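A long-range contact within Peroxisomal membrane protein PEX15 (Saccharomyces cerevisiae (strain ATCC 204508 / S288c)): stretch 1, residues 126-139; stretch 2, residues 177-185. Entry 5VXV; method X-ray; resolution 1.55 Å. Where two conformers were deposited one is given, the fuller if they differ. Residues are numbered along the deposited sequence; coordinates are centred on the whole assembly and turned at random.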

HETATM    1  N   MSE A 126      -8.889  -3.658   2.268  1.00 13.88           N
HETATM    2  CA  MSE A 126      -7.839  -3.667   3.274  1.00 13.46           C
HETATM    3  C   MSE A 126      -8.320  -4.251   4.604  1.00 15.43           C
HETATM    4  O   MSE A 126      -7.609  -5.041   5.224  1.00 14.73           O
HETATM    5  CB  MSE A 126      -7.293  -2.256   3.483  1.00 13.32           C
HETATM    6  CG  MSE A 126      -6.494  -1.746   2.295  1.00 13.03           C
HETATM    7 SE   MSE A 126      -5.568  -0.078   2.676  0.75 16.48          SE
HETATM    8  CE  MSE A 126      -4.181  -0.744   3.870  1.00 16.36           C
ATOM      9  N   SER A 127      -9.523  -3.879   5.050  1.00 16.17           N
ATOM     10  CA  SER A 127     -10.010  -4.411   6.319  1.00 16.13           C
ATOM     11  C   SER A 127     -10.303  -5.903   6.210  1.00 15.54           C
ATOM     12  O   SER A 127     -10.023  -6.663   7.144  1.00 15.64           O
ATOM     13  CB  SER A 127     -11.247  -3.639   6.788  1.00 19.35           C
ATOM     14  OG  SER A 127     -12.275  -3.653   5.821  1.00 23.15           O
ATOM     15  N   ASP A 128     -10.855  -6.346   5.077  1.00 14.37           N
ATOM     16  CA  ASP A 128     -11.008  -7.781   4.856  1.00 15.27           C
ATOM     17  C   ASP A 128      -9.659  -8.487   4.920  1.00 15.57           C
ATOM     18  O   ASP A 128      -9.540  -9.565   5.513  1.00 16.28           O
ATOM     19  CB  ASP A 128     -11.675  -8.055   3.508  1.00 16.96           C
ATOM     20  CG  ASP A 128     -13.172  -7.794   3.522  1.00 19.66           C
ATOM     21  OD1 ASP A 128     -13.771  -7.721   4.618  1.00 20.00           O
ATOM     22  OD2 ASP A 128     -13.753  -7.681   2.422  1.00 20.89           O
ATOM     23  N   PHE A 129      -8.626  -7.897   4.312  1.00 13.14           N
ATOM     24  CA  PHE A 129      -7.326  -8.555   4.319  1.00 12.14           C
ATOM     25  C   PHE A 129      -6.722  -8.577   5.715  1.00 13.15           C
ATOM     26  O   PHE A 129      -6.075  -9.558   6.100  1.00 13.19           O
ATOM     27  CB  PHE A 129      -6.350  -7.878   3.364  1.00 13.12           C
ATOM     28  CG  PHE A 129      -4.964  -8.414   3.498  1.00 15.08           C
ATOM     29  CD1 PHE A 129      -4.640  -9.646   2.960  1.00 15.90           C
ATOM     30  CD2 PHE A 129      -4.005  -7.728   4.222  1.00 15.74           C
ATOM     31  CE1 PHE A 129      -3.381 -10.168   3.112  1.00 16.61           C
ATOM     32  CE2 PHE A 129      -2.741  -8.249   4.375  1.00 14.88           C
ATOM     33  CZ  PHE A 129      -2.430  -9.471   3.823  1.00 15.82           C
ATOM     34  N   ILE A 130      -6.890  -7.495   6.478  1.00 14.32           N
ATOM     35  CA  ILE A 130      -6.361  -7.466   7.839  1.00 14.76           C
ATOM     36  C   ILE A 130      -6.909  -8.640   8.641  1.00 15.88           C
ATOM     37  O   ILE A 130      -6.170  -9.303   9.378  1.00 15.69           O
ATOM     38  CB  ILE A 130      -6.675  -6.114   8.508  1.00 14.43           C
ATOM     39  CG1 ILE A 130      -5.857  -4.999   7.849  1.00 14.25           C
ATOM     40  CG2 ILE A 130      -6.362  -6.161  10.002  1.00 15.48           C
ATOM     41  CD1 ILE A 130      -6.326  -3.600   8.196  1.00 16.47           C
ATOM     42  N   PHE A 131      -8.206  -8.926   8.504  1.00 16.05           N
ATOM     43  CA  PHE A 131      -8.783 -10.067   9.210  1.00 15.97           C
ATOM     44  C   PHE A 131      -8.137 -11.368   8.754  1.00 16.32           C
ATOM     45  O   PHE A 131      -7.791 -12.226   9.576  1.00 16.42           O
ATOM     46  CB  PHE A 131     -10.296 -10.122   8.999  1.00 16.82           C
ATOM     47  CG  PHE A 131     -10.946 -11.331   9.620  1.00 17.73           C
ATOM     48  CD1 PHE A 131     -11.397 -11.297  10.927  1.00 18.40           C
ATOM     49  CD2 PHE A 131     -11.087 -12.508   8.903  1.00 19.71           C
ATOM     50  CE1 PHE A 131     -11.982 -12.405  11.505  1.00 19.16           C
ATOM     51  CE2 PHE A 131     -11.672 -13.622   9.479  1.00 20.49           C
ATOM     52  CZ  PHE A 131     -12.121 -13.568  10.783  1.00 20.53           C
ATOM     53  N   VAL A 132      -7.986 -11.543   7.439  1.00 15.57           N
ATOM     54  CA  VAL A 132      -7.330 -12.739   6.917  1.00 15.29           C
ATOM     55  C   VAL A 132      -5.938 -12.877   7.517  1.00 15.86           C
ATOM     56  O   VAL A 132      -5.536 -13.962   7.955  1.00 15.79           O
ATOM     57  CB  VAL A 132      -7.276 -12.697   5.379  1.00 16.59           C
ATOM     58  CG1 VAL A 132      -6.396 -13.826   4.832  1.00 18.00           C
ATOM     59  CG2 VAL A 132      -8.677 -12.801   4.794  1.00 17.96           C
ATOM     60  N   TYR A 133      -5.181 -11.779   7.547  1.00 15.53           N
ATOM     61  CA  TYR A 133      -3.789 -11.866   7.970  1.00 16.02           C
ATOM     62  C   TYR A 133      -3.677 -12.248   9.441  1.00 15.51           C
ATOM     63  O   TYR A 133      -2.921 -13.159   9.797  1.00 16.81           O
ATOM     64  CB  TYR A 133      -3.058 -10.549   7.706  1.00 15.74           C
ATOM     65  CG  TYR A 133      -1.590 -10.654   8.051  1.00 14.73           C
ATOM     66  CD1 TYR A 133      -0.688 -11.219   7.162  1.00 14.77           C
ATOM     67  CD2 TYR A 133      -1.115 -10.227   9.279  1.00 13.85           C
ATOM     68  CE1 TYR A 133       0.651 -11.339   7.479  1.00 15.38           C
ATOM     69  CE2 TYR A 133       0.220 -10.342   9.609  1.00 14.66           C
ATOM     70  CZ  TYR A 133       1.098 -10.902   8.708  1.00 15.43           C
ATOM     71  OH  TYR A 133       2.427 -11.018   9.042  1.00 16.84           O
ATOM     72  N   ILE A 134      -4.414 -11.560  10.319  1.00 14.22           N
ATOM     73  CA  ILE A 134      -4.250 -11.811  11.747  1.00 15.70           C
ATOM     74  C   ILE A 134      -4.838 -13.157  12.154  1.00 17.12           C
ATOM     75  O   ILE A 134      -4.501 -13.676  13.224  1.00 20.00           O
ATOM     76  CB  ILE A 134      -4.858 -10.673  12.591  1.00 15.13           C
ATOM     77  CG1 ILE A 134      -6.380 -10.600  12.423  1.00 16.14           C
ATOM     78  CG2 ILE A 134      -4.199  -9.344  12.226  1.00 16.18           C
ATOM     79  CD1 ILE A 134      -7.052  -9.596  13.343  1.00 18.34           C
ATOM     80  N   THR A 135      -5.727 -13.721  11.334  0.53 16.23           N
ATOM     81  CA  THR A 135      -6.262 -15.055  11.589  0.53 16.97           C
ATOM     82  C   THR A 135      -5.316 -16.128  11.060  0.53 17.36           C
ATOM     83  O   THR A 135      -4.866 -17.003  11.807  0.53 18.41           O
ATOM     84  CB  THR A 135      -7.645 -15.200  10.938  0.53 17.67           C
ATOM     85  OG1 THR A 135      -8.530 -14.195  11.445  0.53 18.63           O
ATOM     86  CG2 THR A 135      -8.239 -16.583  11.212  0.53 17.36           C
ATOM     87  N   LYS A 136      -4.999 -16.062   9.766  1.00 16.65           N
ATOM     88  CA  LYS A 136      -4.218 -17.118   9.127  1.00 17.23           C
ATOM     89  C   LYS A 136      -2.766 -17.132   9.596  1.00 17.70           C
ATOM     90  O   LYS A 136      -2.121 -18.187   9.559  1.00 20.90           O
ATOM     91  CB  LYS A 136      -4.278 -16.959   7.610  1.00 19.27           C
ATOM     92  CG  LYS A 136      -5.643 -17.264   7.013  1.00 21.07           C
HETATM   93  N   MSE A 137      -2.236 -15.995  10.035  1.00 16.33           N
HETATM   94  CA  MSE A 137      -0.828 -15.917  10.418  1.00 15.68           C
HETATM   95  C   MSE A 137      -0.629 -15.745  11.921  1.00 15.99           C
HETATM   96  O   MSE A 137       0.464 -15.406  12.372  1.00 17.52           O
HETATM   97  CB  MSE A 137      -0.144 -14.774   9.667  1.00 16.45           C
HETATM   98  CG  MSE A 137      -0.064 -15.012   8.166  1.00 17.18           C
HETATM   99 SE   MSE A 137       1.086 -16.518   7.686  0.73 20.41          SE
HETATM  100  CE  MSE A 137       2.796 -15.581   7.698  1.00 21.63           C
ATOM    101  N   ARG A 138      -1.681 -15.993  12.697  1.00 16.92           N
ATOM    102  CA  ARG A 138      -1.543 -16.063  14.144  1.00 18.89           C
ATOM    103  C   ARG A 138      -0.456 -17.066  14.509  1.00 21.90           C
ATOM    104  O   ARG A 138      -0.444 -18.187  13.997  1.00 21.02           O
ATOM    105  CB  ARG A 138      -2.882 -16.466  14.767  1.00 19.37           C
ATOM    106  CG  ARG A 138      -2.953 -16.363  16.280  1.00 21.09           C
ATOM    107  CD  ARG A 138      -4.368 -16.656  16.763  1.00 20.77           C
ATOM    108  NE  ARG A 138      -4.484 -16.658  18.218  1.00 21.81           N
ATOM    109  CZ  ARG A 138      -4.624 -15.567  18.966  1.00 28.45           C
ATOM    110  NH1 ARG A 138      -4.653 -14.364  18.404  1.00 31.66           N
ATOM    111  NH2 ARG A 138      -4.729 -15.677  20.284  1.00 30.42           N
ATOM    112  N   THR A 139       0.456 -16.643  15.394  1.00 21.56           N
ATOM    113  CA  THR A 139       1.642 -17.391  15.822  1.00 20.17           C
ATOM    114  C   THR A 139       2.839 -17.089  14.919  1.00 19.17           C
ATOM    115  O   THR A 139       3.985 -17.322  15.316  1.00 20.46           O
ATOM    116  CB  THR A 139       1.385 -18.909  15.874  1.00 21.56           C
ATOM    117  OG1 THR A 139       0.366 -19.196  16.842  1.00 23.66           O
ATOM    118  CG2 THR A 139       2.649 -19.680  16.256  1.00 21.30           C
TER
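Stretch 2, residues 177-185: TLPKLSPTL

The contact between these two stretches of PEX15 is an apolar packing of a turn and the start of a helix against one side of a helix, with no direct hydrogen bond across it and a single water bridging its far end. It illustrates how apolar side chains can seat a turn and the helix that follows it on another helix, with a water at the margin. Stretch 1 is helical from residue 126 to 136, and M137 is the first residue to leave helical geometry. In stretch 2, L178 (phi/psi -127/80) is the first residue to leave the helical conformation that T177 still has, and it opens a type I beta turn to L181, closed by L181 N to L178 O at 2.9 Å; the chain then runs on as a helix through L185. The two helices point broadly the same way, crossing at 48°; their axes come no closer than 10.9 Å, and the contact between the stretches is made largely by side chains, including those of the turn before the second helix.

Residues one helical turn apart do most of this work. L178 lies over S127, I130 and F131, its CD1 3.5 Å from the backbone O of S127 and 3.8 Å from I130 CG2, while its CD2 sits 3.9 Å from F131 CB. L181 reaches the same isoleucine, with CD1 3.9 Å from I130 CG2. One turn on, I134 extends CD1 to within 3.8 Å of K180 CB and 4.2 Å of L181 CD1, and its CG2 lies 4.2 Å from T184 CG2.

Polar groups join the contact at K180 and T135. The extended K180 chain passes F131, CD to CE1 3.9 Å, and brings NZ to 3.6 Å from T135 OG1, whose proton is given to F131 O at 2.8 Å. Beside the C-terminal end of the first helix, water 1 donates to I134 O (2.7 Å), lies 3.2 Å from T184 OG1, and accepts a weak bond from R138 NH1 (3.4 Å).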

ATOM      1  N   THR A 177     -15.127  -2.698  14.010  1.00 19.68           N
ATOM      2  CA  THR A 177     -15.487  -3.473  12.826  1.00 22.97           C
ATOM      3  C   THR A 177     -14.738  -4.793  12.758  1.00 22.10           C
ATOM      4  O   THR A 177     -15.228  -5.743  12.139  1.00 23.31           O
ATOM      5  CB  THR A 177     -15.199  -2.681  11.547  1.00 26.63           C
ATOM      6  OG1 THR A 177     -13.783  -2.597  11.344  1.00 28.07           O
ATOM      7  CG2 THR A 177     -15.783  -1.276  11.623  1.00 28.20           C
ATOM      8  N   LEU A 178     -13.568  -4.867  13.390  1.00 21.31           N
ATOM      9  CA  LEU A 178     -12.713  -6.054  13.371  0.63 21.40           C
ATOM     10  C   LEU A 178     -12.402  -6.412  14.816  1.00 18.98           C
ATOM     11  O   LEU A 178     -11.324  -6.088  15.334  1.00 17.59           O
ATOM     12  CB  LEU A 178     -11.429  -5.819  12.573  0.63 22.09           C
ATOM     13  CG  LEU A 178     -11.508  -5.794  11.042  0.63 22.32           C
ATOM     14  CD1 LEU A 178     -10.105  -5.673  10.467  0.63 20.24           C
ATOM     15  CD2 LEU A 178     -12.204  -7.028  10.483  0.63 26.76           C
ATOM     16  N   PRO A 179     -13.332  -7.081  15.506  1.00 17.97           N
ATOM     17  CA  PRO A 179     -13.150  -7.318  16.951  1.00 19.41           C
ATOM     18  C   PRO A 179     -11.899  -8.100  17.312  1.00 19.40           C
ATOM     19  O   PRO A 179     -11.432  -7.983  18.451  1.00 21.70           O
ATOM     20  CB  PRO A 179     -14.422  -8.083  17.342  1.00 22.33           C
ATOM     21  CG  PRO A 179     -15.424  -7.700  16.305  1.00 21.38           C
ATOM     22  CD  PRO A 179     -14.645  -7.553  15.036  1.00 19.39           C
ATOM     23  N   LYS A 180     -11.343  -8.896  16.398  1.00 19.62           N
ATOM     24  CA  LYS A 180     -10.110  -9.617  16.695  1.00 23.52           C
ATOM     25  C   LYS A 180      -8.886  -8.713  16.735  1.00 22.03           C
ATOM     26  O   LYS A 180      -7.824  -9.164  17.177  1.00 22.58           O
ATOM     27  CB  LYS A 180      -9.865 -10.717  15.658  1.00 28.84           C
ATOM     28  CG  LYS A 180     -10.681 -11.984  15.844  1.00 35.61           C
ATOM     29  CD  LYS A 180     -10.212 -13.066  14.878  1.00 39.68           C
ATOM     30  CE  LYS A 180     -11.091 -14.304  14.941  1.00 44.81           C
ATOM     31  NZ  LYS A 180     -10.534 -15.432  14.144  1.00 48.14           N
ATOM     32  N   LEU A 181      -9.001  -7.458  16.298  1.00 18.29           N
ATOM     33  CA  LEU A 181      -7.806  -6.671  16.004  1.00 16.79           C
ATOM     34  C   LEU A 181      -7.109  -6.186  17.272  1.00 16.15           C
ATOM     35  O   LEU A 181      -5.909  -6.415  17.454  1.00 16.07           O
ATOM     36  CB  LEU A 181      -8.161  -5.483  15.107  1.00 16.00           C
ATOM     37  CG  LEU A 181      -6.957  -4.681  14.606  1.00 15.47           C
ATOM     38  CD1 LEU A 181      -5.978  -5.561  13.832  1.00 14.88           C
ATOM     39  CD2 LEU A 181      -7.421  -3.521  13.744  1.00 17.50           C
ATOM     40  N   SER A 182      -7.829  -5.484  18.146  1.00 17.06           N
ATOM     41  CA  SER A 182      -7.187  -4.965  19.351  1.00 17.03           C
ATOM     42  C   SER A 182      -6.550  -6.075  20.177  1.00 17.87           C
ATOM     43  O   SER A 182      -5.392  -5.914  20.599  1.00 16.18           O
ATOM     44  CB  SER A 182      -8.193  -4.155  20.175  1.00 18.57           C
ATOM     45  OG  SER A 182      -7.610  -3.712  21.390  1.00 21.39           O
ATOM     46  N   PRO A 183      -7.218  -7.204  20.443  1.00 20.41           N
ATOM     47  CA  PRO A 183      -6.532  -8.299  21.152  1.00 23.63           C
ATOM     48  C   PRO A 183      -5.223  -8.717  20.501  1.00 22.12           C
ATOM     49  O   PRO A 183      -4.220  -8.908  21.200  1.00 22.28           O
ATOM     50  CB  PRO A 183      -7.572  -9.428  21.128  1.00 25.92           C
ATOM     51  CG  PRO A 183      -8.878  -8.743  21.007  1.00 25.38           C
ATOM     52  CD  PRO A 183      -8.638  -7.509  20.193  1.00 22.29           C
ATOM     53  N   THR A 184      -5.209  -8.879  19.175  1.00 21.21           N
ATOM     54  CA  THR A 184      -3.972  -9.225  18.481  1.00 22.47           C
ATOM     55  C   THR A 184      -2.916  -8.147  18.679  1.00 19.64           C
ATOM     56  O   THR A 184      -1.781  -8.437  19.076  1.00 19.91           O
ATOM     57  CB  THR A 184      -4.250  -9.438  16.987  1.00 25.69           C
ATOM     58  OG1 THR A 184      -4.998 -10.645  16.803  1.00 30.25           O
ATOM     59  CG2 THR A 184      -2.950  -9.529  16.183  1.00 26.28           C
ATOM     60  N   LEU A 185      -3.272  -6.889  18.406  1.00 17.46           N
ATOM     61  CA  LEU A 185      -2.276  -5.823  18.410  1.00 15.54           C
ATOM     62  C   LEU A 185      -1.772  -5.511  19.815  1.00 16.33           C
ATOM     63  O   LEU A 185      -0.631  -5.063  19.973  1.00 15.78           O
ATOM     64  CB  LEU A 185      -2.855  -4.567  17.756  1.00 13.90           C
ATOM     65  CG  LEU A 185      -3.306  -4.704  16.298  1.00 14.46           C
ATOM     66  CD1 LEU A 185      -3.731  -3.354  15.745  1.00 14.89           C
ATOM     67  CD2 LEU A 185      -2.215  -5.311  15.419  1.00 16.50           C
TER
HETATM   68  O   HOH W   1      -3.308 -13.061  15.549  1.00 29.54           O